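Local coordinates for protein lactose Operon Repressor (Escherichia coli, PDB 1JYE) that probably binds operator DNA and represses transcription of the lactose operon until an inducer sugar lowers its affinity for the operator, at residues Q227-M230 with Q231-E235; G297-S300 with V301-L305. The protein carries 1 engineered substitution. All blocks are in the same frame, centred on the assembly; numbering follows the deposited sequence.

How the contacts relate
Contacts 1 and 2 are both local: each follows successive turns of one helix. Contact 1 sits near the end of helix 222-234, contact 2 in the middle of helix 293-308. Their centres are about 41 Å apart, on opposite sides of the chain's centre, and their nearest atoms stay about 29 Å from each other. Helix 222-234 lies beside the parallel sheet that holds strands 182-186 and 241-244. Helix 293-308 packs on helix 74-89 and on strand 122-125 of the other parallel sheet. The two contacts therefore belong to different halves of the two-lobed, periplasmic-binding-protein-like core.

Contact 1: residues Q227-M230 with Q231-E235; sequences QQTM and QMLNE
The carbonyl oxygen of M230 accepts the backbone N of N234 at 2.8 Å, the shortest of four i to i+4 bonds in this stretch. This is regular alpha-helix, the last turns of helix 222-234 in a periplasmic-binding-protein-like lobe. L233 N points almost straight at T229 O, with an N-H...O angle of 170°. Q231 N on Q227 O and M232 N on Q228 O complete the set.

T229 and L233 lie side by side and point the same way. The methyl CG2 of T229 touches CD1 of L233 at 4.0 Å. CG2 is anti to the backbone N (OG1 chi1 -58°), which leaves OG1 beside that N, where it bonds to the carbonyl of G225 one turn back. T229 also packs on A253 and A256 of helix 247-259 and on M242. M232 is buried too, against A183, M242 and P239.

Q228 bends at chi2, and its OE1 takes a hydrogen bond from R216, which also forms a salt bridge with E235. R216 of strand 214-217 thus holds both Q228 and E235. M230 packs on A256 of helix 247-259 and on S260. It is folded back at both chi2 and chi3, and its chain crosses that of N234 at a slant. The methyl CE of M230 ends 3.7 Å from OD1 of N234 and 3.8 Å from its ND2.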
ATOM      1  N   GLN A 227      11.066 -15.129   6.278  1.00 16.53           N
ATOM      2  CA  GLN A 227      12.057 -16.105   5.830  1.00 18.09           C
ATOM      3  C   GLN A 227      13.443 -15.852   6.412  1.00 17.65           C
ATOM      4  O   GLN A 227      14.074 -16.762   6.947  1.00 17.91           O
ATOM      5  CB  GLN A 227      12.138 -16.108   4.305  1.00 19.32           C
ATOM      6  CG  GLN A 227      10.822 -16.448   3.621  1.00 26.63           C
ATOM      7  CD  GLN A 227      10.905 -16.366   2.109  1.00 29.33           C
ATOM      8  OE1 GLN A 227      11.375 -15.372   1.554  1.00 33.63           O
ATOM      9  NE2 GLN A 227      10.434 -17.406   1.434  1.00 33.15           N
ATOM     10  N   GLN A 228      13.918 -14.616   6.309  1.00 17.57           N
ATOM     11  CA  GLN A 228      15.243 -14.284   6.826  1.00 16.29           C
ATOM     12  C   GLN A 228      15.347 -14.491   8.329  1.00 17.44           C
ATOM     13  O   GLN A 228      16.360 -14.998   8.830  1.00 16.42           O
ATOM     14  CB  GLN A 228      15.602 -12.837   6.473  1.00 15.19           C
ATOM     15  CG  GLN A 228      15.819 -12.612   4.985  1.00 16.16           C
ATOM     16  CD  GLN A 228      16.886 -13.530   4.418  1.00 17.77           C
ATOM     17  OE1 GLN A 228      17.995 -13.603   4.943  1.00 18.78           O
ATOM     18  NE2 GLN A 228      16.555 -14.233   3.339  1.00 18.64           N
ATOM     19  N   THR A 229      14.304 -14.104   9.055  1.00 15.57           N
ATOM     20  CA  THR A 229      14.310 -14.253  10.502  1.00 16.25           C
ATOM     21  C   THR A 229      14.243 -15.726  10.897  1.00 17.84           C
ATOM     22  O   THR A 229      14.934 -16.156  11.820  1.00 17.94           O
ATOM     23  CB  THR A 229      13.146 -13.473  11.137  1.00 15.90           C
ATOM     24  OG1 THR A 229      13.255 -12.093  10.763  1.00 16.85           O
ATOM     25  CG2 THR A 229      13.190 -13.579  12.659  1.00 16.20           C
ATOM     26  N   MET A 230      13.419 -16.504  10.201  1.00 17.87           N
ATOM     27  CA  MET A 230      13.320 -17.927  10.503  1.00 20.27           C
ATOM     28  C   MET A 230      14.661 -18.605  10.240  1.00 19.85           C
ATOM     29  O   MET A 230      15.086 -19.472  11.002  1.00 21.38           O
ATOM     30  CB  MET A 230      12.238 -18.598   9.652  1.00 22.59           C
ATOM     31  CG  MET A 230      10.817 -18.366  10.136  1.00 25.58           C
ATOM     32  SD  MET A 230      10.553 -18.930  11.833  1.00 30.18           S
ATOM     33  CE  MET A 230      11.228 -20.563  11.763  1.00 28.41           C
ATOM     34  N   GLN A 231      15.328 -18.208   9.159  1.00 19.82           N
ATOM     35  CA  GLN A 231      16.620 -18.798   8.814  1.00 21.74           C
ATOM     36  C   GLN A 231      17.658 -18.482   9.881  1.00 21.37           C
ATOM     37  O   GLN A 231      18.478 -19.332  10.235  1.00 22.09           O
ATOM     38  CB  GLN A 231      17.093 -18.289   7.450  1.00 22.89           C
ATOM     39  CG  GLN A 231      16.206 -18.744   6.298  1.00 27.56           C
ATOM     40  CD  GLN A 231      16.708 -18.290   4.940  1.00 29.37           C
ATOM     41  OE1 GLN A 231      16.022 -18.447   3.928  1.00 33.59           O
ATOM     42  NE2 GLN A 231      17.909 -17.730   4.908  1.00 29.97           N
ATOM     43  N   MET A 232      17.614 -17.256  10.391  1.00 19.73           N
ATOM     44  CA  MET A 232      18.536 -16.821  11.433  1.00 20.68           C
ATOM     45  C   MET A 232      18.301 -17.631  12.704  1.00 21.31           C
ATOM     46  O   MET A 232      19.239 -18.169  13.300  1.00 20.73           O
ATOM     47  CB  MET A 232      18.328 -15.335  11.729  1.00 19.89           C
ATOM     48  CG  MET A 232      19.162 -14.813  12.888  1.00 20.28           C
ATOM     49  SD  MET A 232      18.769 -13.106  13.287  1.00 20.28           S
ATOM     50  CE  MET A 232      17.173 -13.311  14.097  1.00 21.60           C
ATOM     51  N   LEU A 233      17.039 -17.721  13.114  1.00 21.04           N
ATOM     52  CA  LEU A 233      16.681 -18.464  14.314  1.00 22.59           C
ATOM     53  C   LEU A 233      16.988 -19.952  14.181  1.00 23.20           C
ATOM     54  O   LEU A 233      17.468 -20.577  15.127  1.00 24.43           O
ATOM     55  CB  LEU A 233      15.196 -18.264  14.632  1.00 21.93           C
ATOM     56  CG  LEU A 233      14.791 -16.823  14.952  1.00 22.89           C
ATOM     57  CD1 LEU A 233      13.282 -16.747  15.136  1.00 23.74           C
ATOM     58  CD2 LEU A 233      15.508 -16.348  16.210  1.00 21.75           C
ATOM     59  N   ASN A 234      16.713 -20.523  13.012  1.00 24.85           N
ATOM     60  CA  ASN A 234      16.978 -21.941  12.798  1.00 26.71           C
ATOM     61  C   ASN A 234      18.477 -22.229  12.843  1.00 28.26           C
ATOM     62  O   ASN A 234      18.888 -23.367  13.076  1.00 28.50           O
ATOM     63  CB  ASN A 234      16.397 -22.413  11.459  1.00 27.74           C
ATOM     64  CG  ASN A 234      14.876 -22.407  11.445  1.00 29.47           C
ATOM     65  OD1 ASN A 234      14.232 -22.569  12.481  1.00 30.16           O
ATOM     66  ND2 ASN A 234      14.296 -22.238  10.262  1.00 30.77           N
ATOM     67  N   GLU A 235      19.287 -21.195  12.622  1.00 27.99           N
ATOM     68  CA  GLU A 235      20.746 -21.325  12.653  1.00 29.61           C
ATOM     69  C   GLU A 235      21.268 -21.324  14.082  1.00 28.86           C
ATOM     70  O   GLU A 235      22.443 -21.607  14.322  1.00 29.72           O
ATOM     71  CB  GLU A 235      21.418 -20.164  11.913  1.00 31.67           C
ATOM     72  CG  GLU A 235      21.469 -20.281  10.408  1.00 35.64           C
ATOM     73  CD  GLU A 235      22.400 -19.249   9.797  1.00 37.30           C
ATOM     74  OE1 GLU A 235      22.151 -18.037   9.971  1.00 37.71           O
ATOM     75  OE2 GLU A 235      23.387 -19.652   9.149  1.00 40.13           O
TER

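Contact 2: residues G297-S300 with V301-L305; sequences GQTS and VDRLL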
ATOM      1  N   GLY A 297       5.837  13.873  -0.444  1.00 15.14           N
ATOM      2  CA  GLY A 297       5.150  14.023  -1.715  1.00 15.31           C
ATOM      3  C   GLY A 297       4.626  15.432  -1.909  1.00 15.36           C
ATOM      4  O   GLY A 297       4.802  16.032  -2.969  1.00 14.75           O
ATOM      5  N   GLN A 298       3.977  15.965  -0.880  1.00 15.74           N
ATOM      6  CA  GLN A 298       3.437  17.317  -0.938  1.00 16.66           C
ATOM      7  C   GLN A 298       4.552  18.322  -1.214  1.00 16.86           C
ATOM      8  O   GLN A 298       4.458  19.152  -2.123  1.00 16.85           O
ATOM      9  CB  GLN A 298       2.764  17.659   0.393  1.00 20.46           C
ATOM     10  CG  GLN A 298       2.121  19.032   0.452  1.00 26.38           C
ATOM     11  CD  GLN A 298       1.667  19.381   1.856  1.00 30.21           C
ATOM     12  OE1 GLN A 298       2.475  19.757   2.707  1.00 33.33           O
ATOM     13  NE2 GLN A 298       0.372  19.237   2.113  1.00 32.85           N
ATOM     14  N   THR A 299       5.617  18.237  -0.429  1.00 16.06           N
ATOM     15  CA  THR A 299       6.738  19.154  -0.576  1.00 16.66           C
ATOM     16  C   THR A 299       7.408  19.055  -1.945  1.00 16.24           C
ATOM     17  O   THR A 299       7.833  20.070  -2.501  1.00 17.34           O
ATOM     18  CB  THR A 299       7.786  18.920   0.536  1.00 17.30           C
ATOM     19  OG1 THR A 299       7.143  18.994   1.818  1.00 19.16           O
ATOM     20  CG2 THR A 299       8.880  19.985   0.478  1.00 18.74           C
ATOM     21  N   SER A 300       7.486  17.849  -2.503  1.00 15.53           N
ATOM     22  CA  SER A 300       8.126  17.674  -3.806  1.00 14.70           C
ATOM     23  C   SER A 300       7.413  18.453  -4.908  1.00 14.80           C
ATOM     24  O   SER A 300       8.050  18.968  -5.827  1.00 14.32           O
ATOM     25  CB  SER A 300       8.203  16.185  -4.186  1.00 15.28           C
ATOM     26  OG  SER A 300       6.930  15.647  -4.512  1.00 16.44           O
ATOM     27  N   VAL A 301       6.090  18.544  -4.821  1.00 13.79           N
ATOM     28  CA  VAL A 301       5.335  19.274  -5.831  1.00 14.03           C
ATOM     29  C   VAL A 301       5.596  20.768  -5.691  1.00 15.85           C
ATOM     30  O   VAL A 301       5.882  21.449  -6.679  1.00 17.29           O
ATOM     31  CB  VAL A 301       3.819  18.998  -5.712  1.00 14.48           C
ATOM     32  CG1 VAL A 301       3.049  19.856  -6.714  1.00 15.60           C
ATOM     33  CG2 VAL A 301       3.547  17.524  -5.978  1.00 14.85           C
ATOM     34  N   ASP A 302       5.513  21.275  -4.465  1.00 16.67           N
ATOM     35  CA  ASP A 302       5.765  22.693  -4.228  1.00 18.70           C
ATOM     36  C   ASP A 302       7.167  23.046  -4.715  1.00 17.04           C
ATOM     37  O   ASP A 302       7.368  24.061  -5.378  1.00 17.78           O
ATOM     38  CB  ASP A 302       5.657  23.031  -2.736  1.00 21.97           C
ATOM     39  CG  ASP A 302       4.304  22.682  -2.146  1.00 26.55           C
ATOM     40  OD1 ASP A 302       3.292  22.787  -2.865  1.00 29.19           O
ATOM     41  OD2 ASP A 302       4.253  22.314  -0.952  1.00 31.67           O
ATOM     42  N   ARG A 303       8.132  22.194  -4.384  1.00 15.77           N
ATOM     43  CA  ARG A 303       9.526  22.412  -4.766  1.00 15.51           C
ATOM     44  C   ARG A 303       9.730  22.400  -6.280  1.00 15.03           C
ATOM     45  O   ARG A 303      10.414  23.264  -6.828  1.00 14.83           O
ATOM     46  CB  ARG A 303      10.416  21.343  -4.118  1.00 16.00           C
ATOM     47  CG  ARG A 303      11.926  21.570  -4.277  1.00 16.39           C
ATOM     48  CD  ARG A 303      12.372  22.856  -3.586  1.00 17.95           C
ATOM     49  NE  ARG A 303      11.748  22.998  -2.273  1.00 19.58           N
ATOM     50  CZ  ARG A 303      12.035  22.251  -1.210  1.00 19.82           C
ATOM     51  NH1 ARG A 303      11.391  22.460  -0.068  1.00 19.80           N
ATOM     52  NH2 ARG A 303      12.975  21.315  -1.273  1.00 17.50           N
ATOM     53  N   LEU A 304       9.134  21.420  -6.954  1.00 14.43           N
ATOM     54  CA  LEU A 304       9.275  21.314  -8.404  1.00 15.87           C
ATOM     55  C   LEU A 304       8.736  22.550  -9.108  1.00 17.39           C
ATOM     56  O   LEU A 304       9.365  23.073 -10.029  1.00 17.57           O
ATOM     57  CB  LEU A 304       8.542  20.079  -8.932  1.00 15.29           C
ATOM     58  CG  LEU A 304       8.664  19.867 -10.445  1.00 17.19           C
ATOM     59  CD1 LEU A 304      10.100  19.506 -10.794  1.00 16.93           C
ATOM     60  CD2 LEU A 304       7.716  18.763 -10.890  1.00 18.58           C
ATOM     61  N   LEU A 305       7.567  23.013  -8.680  1.00 18.12           N
ATOM     62  CA  LEU A 305       6.978  24.190  -9.298  1.00 19.65           C
ATOM     63  C   LEU A 305       7.834  25.428  -9.031  1.00 19.09           C
ATOM     64  O   LEU A 305       7.965  26.289  -9.898  1.00 20.40           O
ATOM     65  CB  LEU A 305       5.542  24.389  -8.800  1.00 22.74           C
ATOM     66  CG  LEU A 305       4.604  23.222  -9.140  1.00 25.04           C
ATOM     67  CD1 LEU A 305       3.173  23.599  -8.796  1.00 27.17           C
ATOM     68  CD2 LEU A 305       4.710  22.876 -10.623  1.00 27.30           C
TER
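V301 meets the preceding turn first. Its N makes two weak bonds, to G297 O and to Q298 O, and its CG2 lies 3.6 Å from G297 O. That carbonyl of G297 also accepts the hydroxyl of S300, with OG at 2.7 Å. OG stands between the backbone N and the carbonyl carbon of its own residue (chi1 71°), which turns it back toward G297. S300 is buried against I83, I123 and L148, so this bond satisfies a polar group inside the packing. With an alanine here, the carbonyl of G297 would probably lose its short bond from OG and keep the weak one from V301 N.

D302 N bonds weakly but straight to Q298 O. The carboxylate of D302 passes obliquely by the Q298 side chain. OD2 of D302 lies 4.2 Å from CG of Q298, while OD1 forms a salt bridge with R86 of helix 74-89. R303 N bonds to T299 O at 2.9 Å. The R303 chain, bent at chi2 and chi3, runs alongside T299 and brings NH1 to 3.6 Å from the methyl CG2. NH1 also bonds to Q317. L304 N closes on S300 O at 2.9 Å, and its side chain reaches I123.

A serine hydroxyl bonded to the carbonyl three residues back is common within alpha-helices; here helix 293-308 packs on strand 122-125 of the periplasmic-binding-protein-like fold.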